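Long-range contacts in aminotransferase class I and II (Streptococcus suis 89/1591, PDB 3P6K), which probably catalyses pyridoxal phosphate-dependent transfer of amino groups, working as a dimer of the fold-type I class: residues Val27-Leu32 / Ser225-Arg230; Thr154-Cys159 / Gly187-Ser192; Val305-Phe310 / Gly349-Gln354. All coordinates share one frame; numbering follows the deposited sequence.

Contact 1 of 3, residues Val27-Leu32 / Ser225-Arg230; sequences VSISSL and SLPGIR. With SO4 (sulfate ion), chain G.
Ser225 and Leu32 meet through their backbones: Leu32 N donates to Ser225 O over 2.8 Å, nearly straight at 164°, and the acceptor carbonyl also receives a CA-H...O contact from Ser31. Ser225 OG adds a weak, long bond to Ser30 O, its stronger partner being Asn277 ND2. Ser31 shows how one small side chain can serve two neighbours. Its CB rests 3.4 Å from O1 of the sulfate. The next atom, OG, is turned beside the backbone N and anti to the carbonyl carbon (chi1 -60°), where it donates to sulfate O3 at 2.7 Å while lying 3.5 Å from Pro227 CD. Ile29 points its CD1 at the same proline ring, 3.8 Å from Pro227 CG; beyond Ser225, Leu226 CD2 packs on Leu32 CB. The sulfate, probably carried over from the crystallisation solution, is gripped as well by Ser28 OG at 2.6 Å from O4, by Ile29 N at 3.0 Å from O3, and by Asn58 of the second subunit. Past Pro227, Arg230 NH1 donates in the guanidinium plane to Pro227 O and also reaches OP3 of the modified residue LLP at position 222, while NE and NH2 bond to backbone carbonyls of the second subunit. Such an arginine, held at the cofactor phosphate beside the subunit interface, is typical of the active site of fold-type I aminotransferases.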
# COMPACT_ATOMS: atom_id res chain seq x y z
N VAL B 27 4.57 5.97 18.18
CA VAL B 27 4.40 6.59 16.85
C VAL B 27 5.54 7.57 16.56
O VAL B 27 5.97 7.65 15.40
CB VAL B 27 3.00 7.29 16.70
CG1 VAL B 27 2.93 8.11 15.39
CG2 VAL B 27 1.90 6.25 16.75
N SER B 28 6.00 8.29 17.58
CA SER B 28 7.09 9.26 17.47
C SER B 28 8.41 8.49 17.54
O SER B 28 8.67 7.83 18.53
CB SER B 28 7.03 10.31 18.58
OG SER B 28 8.20 11.15 18.54
N ILE B 29 9.21 8.59 16.48
CA ILE B 29 10.49 7.83 16.38
C ILE B 29 11.72 8.68 15.92
O ILE B 29 12.69 8.15 15.39
CB ILE B 29 10.30 6.52 15.51
CG1 ILE B 29 9.79 6.86 14.09
CG2 ILE B 29 9.35 5.50 16.24
CD1 ILE B 29 9.20 5.61 13.39
N SER B 30 11.66 9.98 16.23
CA SER B 30 12.67 10.95 15.89
C SER B 30 12.97 10.85 14.40
O SER B 30 14.09 10.61 14.01
CB SER B 30 13.91 10.75 16.77
OG SER B 30 13.59 10.93 18.13
N SER B 31 11.92 11.05 13.59
CA SER B 31 12.01 10.95 12.14
C SER B 31 12.96 12.01 11.56
O SER B 31 13.02 13.14 12.03
CB SER B 31 10.64 11.06 11.52
OG SER B 31 9.76 10.01 11.97
N LEU B 32 13.71 11.60 10.55
CA LEU B 32 14.61 12.51 9.85
C LEU B 32 13.88 13.48 8.94
O LEU B 32 12.82 13.15 8.36
CB LEU B 32 15.58 11.71 9.00
CG LEU B 32 16.69 10.97 9.74
CD1 LEU B 32 17.31 9.92 8.86
CD2 LEU B 32 17.72 11.98 10.18
N SER B 225 14.40 5.76 10.75
CA SER B 225 13.77 7.06 10.95
C SER B 225 13.14 7.76 9.72
O SER B 225 13.08 9.00 9.66
CB SER B 225 14.76 8.01 11.67
OG SER B 225 15.16 7.48 12.91
N LEU B 226 12.60 6.98 8.78
CA LEU B 226 11.99 7.52 7.57
C LEU B 226 10.62 6.92 7.27
O LEU B 226 10.36 6.49 6.15
CB LEU B 226 12.98 7.32 6.41
CG LEU B 226 14.31 8.07 6.47
CD1 LEU B 226 15.35 7.38 5.56
CD2 LEU B 226 14.12 9.56 6.06
N PRO B 227 9.71 6.91 8.25
CA PRO B 227 8.36 6.36 7.91
C PRO B 227 7.61 7.11 6.80
O PRO B 227 6.85 6.49 6.08
CB PRO B 227 7.59 6.43 9.22
CG PRO B 227 8.34 7.31 10.10
CD PRO B 227 9.76 7.41 9.64
N GLY B 228 7.87 8.41 6.65
CA GLY B 228 7.23 9.23 5.64
C GLY B 228 7.48 8.97 4.17
O GLY B 228 6.77 9.53 3.33
N ILE B 229 8.46 8.12 3.85
CA ILE B 229 8.69 7.69 2.46
C ILE B 229 7.96 6.38 2.12
O ILE B 229 7.88 6.06 0.96
CB ILE B 229 10.20 7.64 2.06
CG1 ILE B 229 11.00 6.62 2.86
CG2 ILE B 229 10.82 9.06 2.09
CD1 ILE B 229 12.49 6.48 2.41
N ARG B 230 7.42 5.67 3.12
CA ARG B 230 6.70 4.39 2.97
C ARG B 230 7.51 3.41 2.08
O ARG B 230 7.09 3.06 0.99
CB ARG B 230 5.30 4.62 2.38
CG ARG B 230 4.46 5.76 2.93
CD ARG B 230 4.15 5.70 4.39
NE ARG B 230 3.58 4.43 4.81
CZ ARG B 230 4.13 3.55 5.65
NH1 ARG B 230 5.34 3.74 6.23
NH2 ARG B 230 3.45 2.44 5.90
S SO4 G . 8.58 12.01 14.91
O1 SO4 G . 9.40 12.90 14.13
O2 SO4 G . 7.23 12.49 14.83
O3 SO4 G . 8.71 10.63 14.39
O4 SO4 G . 9.03 12.08 16.26

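Contact 2 of 3, residues Thr154-Cys159 / Gly187-Ser192; sequences TTKMIC and GAYILS
Lys156 and Tyr189 lie side by side, their side chains running the same way, in a pair of parallel strands. The lysine side chain starts out extended (chi1 172°, CG opposite the N) and then bends three times, so that CD meets the tyrosine ring at its edge, in plane, 3.9 Å from CE2. The same folding carries NZ to Asp106, with which it forms a salt bridge, and to Leu101 O. Tyr189 is also held by its backbone: its N donates to Lys156 O at 2.9 Å. Two further bonds, Ile158 N to Tyr189 O and Leu191 N to Ile158 O, carry on the alternation expected of parallel strands, and CA-H...O contacts such as Met157 CA to Tyr189 O, 3.2 Å, fill in between. The short strands 155-159 and 189-192 are 24° from parallel. They are the two strands of a beta-alpha-beta unit whose helix 173-185 is closed by a Schellman motif with Gly187, of positive phi, as its C-prime residue, and they sit side by side within the seven-stranded mixed sheet of the large domain of this fold. On the face of Met157, Tyr189 and Leu191, the selenomethionine is extended through chi2 and bends only at its last torsion (chi3 -76°); its SE passes at a slant over Leu191, 3.9 Å from CB, and both residues pack against Leu98 of helix 89-101. Cys159 SG touches CD2 of the same leucine at 4.2 Å. On the opposite face of the sheet, Ile158 and Ile190 adopt nearly the same rotamer; Ile158 CB lies 4.2 Å from Ile190 CG1, and both side chains reach Leu179 and Ala183 of helix 173-185. Toward the N-terminal side of both segments, Ala188 CB presses to 3.2 Å from Thr155 O.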
# COMPACT_ATOMS: atom_id res chain seq x y z
N THR B 154 1.01 -30.38 7.85
CA THR B 154 0.51 -29.51 6.80
C THR B 154 0.64 -27.99 7.09
O THR B 154 0.16 -27.19 6.27
CB THR B 154 -0.99 -29.85 6.53
OG1 THR B 154 -1.76 -29.58 7.71
CG2 THR B 154 -1.16 -31.33 6.15
N THR B 155 1.28 -27.59 8.21
CA THR B 155 1.43 -26.16 8.59
C THR B 155 2.15 -25.36 7.47
O THR B 155 3.25 -25.71 7.07
CB THR B 155 2.15 -25.97 9.95
OG1 THR B 155 1.37 -26.58 10.99
CG2 THR B 155 2.35 -24.50 10.28
N LYS B 156 1.49 -24.33 6.95
CA LYS B 156 1.98 -23.58 5.81
C LYS B 156 3.04 -22.56 6.22
O LYS B 156 4.06 -22.44 5.54
CB LYS B 156 0.82 -22.86 5.09
CG LYS B 156 1.18 -21.85 3.95
CD LYS B 156 1.90 -22.46 2.74
CE LYS B 156 0.97 -23.20 1.78
NZ LYS B 156 0.07 -22.27 1.03
N MSE B 157 2.78 -21.85 7.32
CA MSE B 157 3.63 -20.74 7.77
C MSE B 157 3.54 -20.47 9.25
O MSE B 157 2.47 -20.66 9.85
CB MSE B 157 3.17 -19.46 7.04
CG MSE B 157 3.96 -18.16 7.29
SE MSE B 157 3.12 -16.74 6.27
CE MSE B 157 3.80 -17.24 4.52
N ILE B 158 4.66 -20.02 9.82
CA ILE B 158 4.75 -19.55 11.19
C ILE B 158 5.04 -18.05 11.08
O ILE B 158 5.97 -17.67 10.35
CB ILE B 158 5.90 -20.22 11.97
CG1 ILE B 158 5.74 -21.74 12.01
CG2 ILE B 158 5.99 -19.69 13.38
CD1 ILE B 158 6.87 -22.46 12.69
N CYS B 159 4.26 -17.19 11.73
CA CYS B 159 4.48 -15.73 11.70
C CYS B 159 5.08 -15.23 13.00
O CYS B 159 4.50 -15.45 14.08
CB CYS B 159 3.17 -14.97 11.50
SG CYS B 159 2.36 -15.35 9.92
N GLY B 187 8.20 -28.56 6.67
CA GLY B 187 8.36 -27.65 5.53
C GLY B 187 7.63 -26.31 5.57
O GLY B 187 7.44 -25.71 4.52
N ALA B 188 7.25 -25.82 6.76
CA ALA B 188 6.53 -24.54 6.90
C ALA B 188 7.44 -23.32 6.63
O ALA B 188 8.63 -23.36 6.94
CB ALA B 188 5.90 -24.42 8.31
N TYR B 189 6.88 -22.26 6.03
CA TYR B 189 7.65 -21.02 5.82
C TYR B 189 7.65 -20.29 7.15
O TYR B 189 6.80 -20.55 8.00
CB TYR B 189 6.98 -20.06 4.84
CG TYR B 189 6.85 -20.49 3.42
CD1 TYR B 189 7.94 -20.45 2.55
CD2 TYR B 189 5.59 -20.89 2.91
CE1 TYR B 189 7.80 -20.85 1.19
CE2 TYR B 189 5.42 -21.26 1.56
CZ TYR B 189 6.52 -21.24 0.70
OH TYR B 189 6.33 -21.62 -0.61
N ILE B 190 8.59 -19.37 7.35
CA ILE B 190 8.55 -18.49 8.52
C ILE B 190 8.61 -17.05 8.03
O ILE B 190 9.62 -16.64 7.44
CB ILE B 190 9.66 -18.73 9.56
CG1 ILE B 190 9.65 -20.18 10.05
CG2 ILE B 190 9.47 -17.70 10.74
CD1 ILE B 190 10.83 -20.59 10.98
N LEU B 191 7.51 -16.31 8.25
CA LEU B 191 7.43 -14.90 7.96
C LEU B 191 7.95 -14.21 9.20
O LEU B 191 7.41 -14.45 10.29
CB LEU B 191 5.98 -14.46 7.68
CG LEU B 191 5.74 -12.95 7.60
CD1 LEU B 191 6.70 -12.29 6.59
CD2 LEU B 191 4.30 -12.70 7.24
N SER B 192 8.99 -13.39 9.06
CA SER B 192 9.55 -12.62 10.17
C SER B 192 9.54 -11.12 9.86
O SER B 192 10.29 -10.65 9.00
CB SER B 192 10.95 -13.08 10.49
OG SER B 192 11.39 -12.44 11.65

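Contact 3 of 3, residues Val305-Phe310 / Gly349-Gln354; sequences VVSTSF and GFACEQ
Phe350 lays one face of its ring against Ser307, whose CA stands 4.2 Å from the ring centroid and 23° off its normal, a CH-pi contact. Ser307 O lies over this face too, displaced toward the rim, yet it also accepts the hydrogen bond from Phe350 N at 3.3 Å, so that one carbonyl meets both the backbone and the ring of the same residue. A first torsion of 59°, with CG between the backbone N and the carbonyl carbon, turns the ring toward Ser307. Packing is tight at two points: Val306 O comes to 3.0 Å from Phe350 CZ, and Ser307 CB and Ala351 CB are 3.4 Å apart, closer than carbons usually come. At the ring edge, near its plane, Ser309 CB approaches CE1 at 4.0 Å; its OG is bonded to Leu348 O. Leu288 of helix 270-294 and Leu357 of helix 354-368 also touch the phenyl group. The rest of the interface is slack by comparison. Thr308 contributes little beyond its carbonyl oxygen, 4.0 Å from Phe350 CE1, and from Cys352 onward the chain leaves the partner segment. There Glu353 is exposed, takes the N-cap position, and pairs with Lys56 of the second subunit. The arrangement is a loop leading from the end of strand 345-349, an inner strand of an antiparallel sheet, into helix 354-368, as in the small domain of fold-type I aminotransferases.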
# COMPACT_ATOMS: atom_id res chain seq x y z
N VAL B 305 17.34 -3.62 23.68
CA VAL B 305 17.74 -2.34 23.04
C VAL B 305 17.02 -2.12 21.70
O VAL B 305 17.62 -1.94 20.61
CB VAL B 305 19.29 -2.16 22.93
CG1 VAL B 305 19.63 -0.68 22.71
CG2 VAL B 305 19.95 -2.64 24.19
N VAL B 306 15.71 -2.13 21.84
CA VAL B 306 14.72 -1.93 20.80
C VAL B 306 13.84 -0.79 21.33
O VAL B 306 13.62 -0.70 22.53
CB VAL B 306 13.95 -3.32 20.66
CG1 VAL B 306 12.68 -3.23 19.96
CG2 VAL B 306 14.90 -4.34 19.98
N SER B 307 13.30 0.03 20.44
CA SER B 307 12.58 1.24 20.86
C SER B 307 11.14 1.04 21.38
O SER B 307 10.46 2.01 21.58
CB SER B 307 12.57 2.26 19.72
OG SER B 307 11.60 1.95 18.75
N THR B 308 10.66 -0.21 21.56
CA THR B 308 9.31 -0.45 22.10
C THR B 308 9.52 -1.20 23.41
O THR B 308 10.53 -1.91 23.58
CB THR B 308 8.34 -1.16 21.09
OG1 THR B 308 7.02 -1.25 21.66
CG2 THR B 308 8.83 -2.54 20.69
N SER B 309 8.63 -0.93 24.37
CA SER B 309 8.65 -1.59 25.68
C SER B 309 7.23 -1.78 26.09
O SER B 309 6.33 -1.10 25.56
CB SER B 309 9.39 -0.79 26.75
OG SER B 309 8.75 0.43 27.09
N PHE B 310 7.05 -2.72 26.99
CA PHE B 310 5.74 -3.08 27.50
C PHE B 310 5.97 -3.08 29.01
O PHE B 310 6.62 -4.00 29.53
CB PHE B 310 5.31 -4.40 26.88
CG PHE B 310 3.82 -4.66 26.86
CD1 PHE B 310 2.90 -3.69 26.39
CD2 PHE B 310 3.33 -5.91 27.18
CE1 PHE B 310 1.55 -3.96 26.31
CE2 PHE B 310 1.96 -6.20 27.11
CZ PHE B 310 1.07 -5.21 26.67
N GLY B 349 6.76 3.67 23.93
CA GLY B 349 7.77 3.82 22.89
C GLY B 349 8.65 4.98 23.32
O GLY B 349 8.15 6.04 23.70
N PHE B 350 9.97 4.79 23.24
CA PHE B 350 10.93 5.76 23.72
C PHE B 350 11.99 6.16 22.69
O PHE B 350 13.00 6.74 23.06
CB PHE B 350 11.53 5.26 25.03
CG PHE B 350 12.22 3.94 24.90
CD1 PHE B 350 11.50 2.75 25.05
CD2 PHE B 350 13.57 3.89 24.59
CE1 PHE B 350 12.12 1.53 24.92
CE2 PHE B 350 14.18 2.68 24.44
CZ PHE B 350 13.46 1.49 24.61
N ALA B 351 11.71 5.93 21.40
CA ALA B 351 12.57 6.44 20.29
C ALA B 351 12.25 7.92 19.95
O ALA B 351 12.80 8.45 18.99
CB ALA B 351 12.39 5.58 19.02
N CYS B 352 11.36 8.57 20.73
CA CYS B 352 10.99 9.98 20.56
C CYS B 352 12.13 10.89 21.04
O CYS B 352 13.12 10.40 21.56
CB CYS B 352 9.73 10.28 21.37
SG CYS B 352 9.94 9.87 23.13
N GLU B 353 11.97 12.20 20.86
CA GLU B 353 12.98 13.16 21.30
C GLU B 353 13.16 13.02 22.82
O GLU B 353 12.19 12.73 23.54
CB GLU B 353 12.62 14.58 20.90
CG GLU B 353 12.64 14.82 19.36
CD GLU B 353 12.23 16.23 18.95
OE1 GLU B 353 12.18 17.12 19.83
OE2 GLU B 353 11.96 16.45 17.74
N GLN B 354 14.40 13.14 23.28
CA GLN B 354 14.72 12.94 24.69
C GLN B 354 13.88 13.78 25.66
O GLN B 354 13.42 13.24 26.67
CB GLN B 354 16.22 13.14 24.95
CG GLN B 354 16.63 12.79 26.34
CD GLN B 354 18.12 12.83 26.54
OE1 GLN B 354 18.83 11.90 26.14
NE2 GLN B 354 18.60 13.87 27.17

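In the fold
All three contacts are buried, but they serve different parts of the fold. Contact 2 lies about 30 Å between centres from each of the others, on the far side of the chain's centre, and is regular sheet pairing with apolar residues on both faces, untouched by the second subunit. Contacts 1 and 3 have centres about 13 Å apart and touch: Ser30 OG lies 2.7 Å from Ala351 O, probably a hydrogen bond. Both lean on helix 270-294; contact 1 borders the second subunit widely, whereas contact 3 reaches it only through Glu353. Their chemistry differs: contact 1 is rich in hydroxyls and backbone donors around an anion, contact 3 turns on one aromatic ring.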